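Local structure of malonyl CoA-acyl carrier protein transacylase (Synechocystis sp. PCC 6803 substr. Kazusa, 4RR5) at residues A25-K28 with E29-Q33. The protein transfers the malonyl group from malonyl-CoA to holo-acyl carrier protein, giving malonyl-ACP and CoA for fatty acid biosynthesis. Numbering follows the deposited sequence.
Sequences AIAK and EKYQQ
Tyr31 lies one helical turn beyond Ala27, and its side chain stands out from the helix, tilted back over that residue. At the root, CB of Tyr31 rests 3.3 Å from O of Ala27, the same oxygen that accepts the hydrogen bond from N of Tyr31 (2.9 Å); like N of Glu29 to O of Ala25 and N of Lys30 to O of Ile26, this is the i to i+4 bonding of an alpha-helix. With CG anti to the carbonyl carbon (chi1 -81°), the ring leans toward the preceding turn: CD2 of Tyr31 passes 3.2 Å from O of Ala27, which the ring meets obliquely. Farther out, CE2 of Tyr31 reaches CB of Ala27 at 4.1 Å; a methyl group suits this place because it gives the ring an apolar neighbour without pushing it aside. At the tip, OH of Tyr31 hydrogen-bonds to O of Gly18, so a phenol can cross a buried apolar layer and still satisfy the one polar atom of its side chain. A phenylalanine in its place would probably leave the carbonyl of Gly18 without its hydroxyl mate. Lys28 and Gln32, long polar chains suited to an exposed face, extend side by side, NE2 of Gln32 lying 3.9 Å from CG of Lys28. Helix 25-38 packs Ala27 and Tyr31 on Ile69 of helix 56-76, where the flexible Lys30 reaches Asp72 in a salt bridge, and Tyr31 also meets Val42 and Val43 of helix 42-46.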
ATOM      1  N   ALA A  25     -18.431 -16.535  -5.727  1.00 20.24           N
ATOM      2  CA  ALA A  25     -18.436 -16.392  -7.180  1.00 22.77           C
ATOM      3  C   ALA A  25     -17.578 -15.205  -7.621  1.00 24.80           C
ATOM      4  O   ALA A  25     -16.836 -15.289  -8.608  1.00 23.82           O
ATOM      5  CB  ALA A  25     -19.863 -16.232  -7.690  1.00 21.00           C
ATOM      6  N   ILE A  26     -17.685 -14.106  -6.874  1.00 25.25           N
ATOM      7  CA  ILE A  26     -16.929 -12.885  -7.151  1.00 24.91           C
ATOM      8  C   ILE A  26     -15.421 -13.149  -7.153  1.00 22.35           C
ATOM      9  O   ILE A  26     -14.732 -12.773  -8.096  1.00 25.09           O
ATOM     10  CB  ILE A  26     -17.296 -11.775  -6.139  1.00 23.31           C
ATOM     11  CG1 ILE A  26     -18.547 -11.033  -6.633  1.00 17.69           C
ATOM     12  CG2 ILE A  26     -16.107 -10.813  -5.909  1.00 23.77           C
ATOM     13  CD1 ILE A  26     -19.259 -10.184  -5.592  1.00 15.75           C
ATOM     14  N   ALA A  27     -14.924 -13.843  -6.132  1.00 22.71           N
ATOM     15  CA  ALA A  27     -13.506 -14.199  -6.064  1.00 20.78           C
ATOM     16  C   ALA A  27     -13.090 -15.155  -7.171  1.00 24.12           C
ATOM     17  O   ALA A  27     -12.030 -14.968  -7.774  1.00 23.86           O
ATOM     18  CB  ALA A  27     -13.162 -14.808  -4.705  1.00 18.01           C
ATOM     19  N   LYS A  28     -13.902 -16.185  -7.422  1.00 24.22           N
ATOM     20  CA  LYS A  28     -13.572 -17.191  -8.433  1.00 23.78           C
ATOM     21  C   LYS A  28     -13.302 -16.486  -9.755  1.00 25.65           C
ATOM     22  O   LYS A  28     -12.238 -16.646 -10.362  1.00 24.96           O
ATOM     23  CB  LYS A  28     -14.706 -18.212  -8.580  1.00 25.12           C
ATOM     24  CG  LYS A  28     -14.418 -19.407  -9.511  1.00 33.90           C
ATOM     25  CD  LYS A  28     -15.646 -20.333  -9.617  1.00 35.05           C
ATOM     26  CE  LYS A  28     -15.383 -21.590 -10.439  1.00 39.71           C
ATOM     27  NZ  LYS A  28     -16.620 -22.456 -10.573  1.00 45.22           N
ATOM     28  N   GLU A  29     -14.272 -15.671 -10.156  1.00 25.97           N
ATOM     29  CA  GLU A  29     -14.222 -14.894 -11.380  1.00 22.06           C
ATOM     30  C   GLU A  29     -12.965 -14.016 -11.470  1.00 23.73           C
ATOM     31  O   GLU A  29     -12.154 -14.170 -12.384  1.00 26.69           O
ATOM     32  CB  GLU A  29     -15.504 -14.057 -11.473  1.00 26.34           C
ATOM     33  CG  GLU A  29     -15.500 -12.930 -12.490  1.00 32.20           C
ATOM     34  CD  GLU A  29     -16.740 -12.040 -12.378  1.00 44.13           C
ATOM     35  OE1 GLU A  29     -17.720 -12.430 -11.700  1.00 44.14           O
ATOM     36  OE2 GLU A  29     -16.736 -10.938 -12.971  1.00 56.54           O
ATOM     37  N   LYS A  30     -12.774 -13.119 -10.512  1.00 23.76           N
ATOM     38  CA  LYS A  30     -11.623 -12.222 -10.566  1.00 26.89           C
ATOM     39  C   LYS A  30     -10.274 -12.947 -10.534  1.00 24.91           C
ATOM     40  O   LYS A  30      -9.314 -12.499 -11.162  1.00 24.75           O
ATOM     41  CB  LYS A  30     -11.690 -11.209  -9.431  1.00 23.98           C
ATOM     42  CG  LYS A  30     -12.770 -10.214  -9.640  1.00 24.63           C
ATOM     43  CD  LYS A  30     -12.393  -8.879  -9.063  1.00 30.39           C
ATOM     44  CE  LYS A  30     -13.287  -7.814  -9.669  1.00 30.06           C
ATOM     45  NZ  LYS A  30     -14.712  -8.260  -9.580  1.00 37.17           N
ATOM     46  N   TYR A  31     -10.203 -14.059  -9.815  1.00 20.57           N
ATOM     47  CA  TYR A  31      -9.000 -14.877  -9.831  1.00 23.74           C
ATOM     48  C   TYR A  31      -8.707 -15.367 -11.231  1.00 23.38           C
ATOM     49  O   TYR A  31      -7.549 -15.422 -11.629  1.00 23.92           O
ATOM     50  CB  TYR A  31      -9.122 -16.080  -8.880  1.00 21.69           C
ATOM     51  CG  TYR A  31      -8.838 -15.752  -7.425  1.00 20.97           C
ATOM     52  CD1 TYR A  31      -7.873 -14.811  -7.082  1.00 16.72           C
ATOM     53  CD2 TYR A  31      -9.552 -16.373  -6.396  1.00 19.77           C
ATOM     54  CE1 TYR A  31      -7.616 -14.504  -5.755  1.00 21.94           C
ATOM     55  CE2 TYR A  31      -9.302 -16.070  -5.059  1.00 20.58           C
ATOM     56  CZ  TYR A  31      -8.332 -15.131  -4.742  1.00 22.61           C
ATOM     57  OH  TYR A  31      -8.077 -14.807  -3.416  1.00 19.96           O
ATOM     58  N   GLN A  32      -9.754 -15.729 -11.973  1.00 28.02           N
ATOM     59  CA  GLN A  32      -9.580 -16.247 -13.335  1.00 29.95           C
ATOM     60  C   GLN A  32      -9.157 -15.127 -14.268  1.00 29.54           C
ATOM     61  O   GLN A  32      -8.276 -15.320 -15.102  1.00 30.16           O
ATOM     62  CB  GLN A  32     -10.859 -16.920 -13.846  1.00 31.16           C
ATOM     63  CG  GLN A  32     -11.047 -18.344 -13.324  1.00 34.76           C
ATOM     64  CD  GLN A  32     -12.472 -18.871 -13.490  1.00 43.76           C
ATOM     65  OE1 GLN A  32     -13.331 -18.229 -14.109  1.00 49.25           O
ATOM     66  NE2 GLN A  32     -12.730 -20.048 -12.931  1.00 41.10           N
ATOM     67  N   GLN A  33      -9.785 -13.961 -14.115  1.00 27.05           N
ATOM     68  CA  GLN A  33      -9.335 -12.750 -14.790  1.00 27.33           C
ATOM     69  C   GLN A  33      -7.875 -12.441 -14.491  1.00 32.80           C
ATOM     70  O   GLN A  33      -7.110 -12.129 -15.402  1.00 32.92           O
ATOM     71  CB  GLN A  33     -10.173 -11.550 -14.381  1.00 29.40           C
ATOM     72  CG  GLN A  33     -11.608 -11.607 -14.789  1.00 31.43           C
ATOM     73  CD  GLN A  33     -12.328 -10.332 -14.411  1.00 39.17           C
ATOM     74  OE1 GLN A  33     -13.396 -10.365 -13.791  1.00 36.57           O
ATOM     75  NE2 GLN A  33     -11.736  -9.191 -14.774  1.00 36.98           N
TER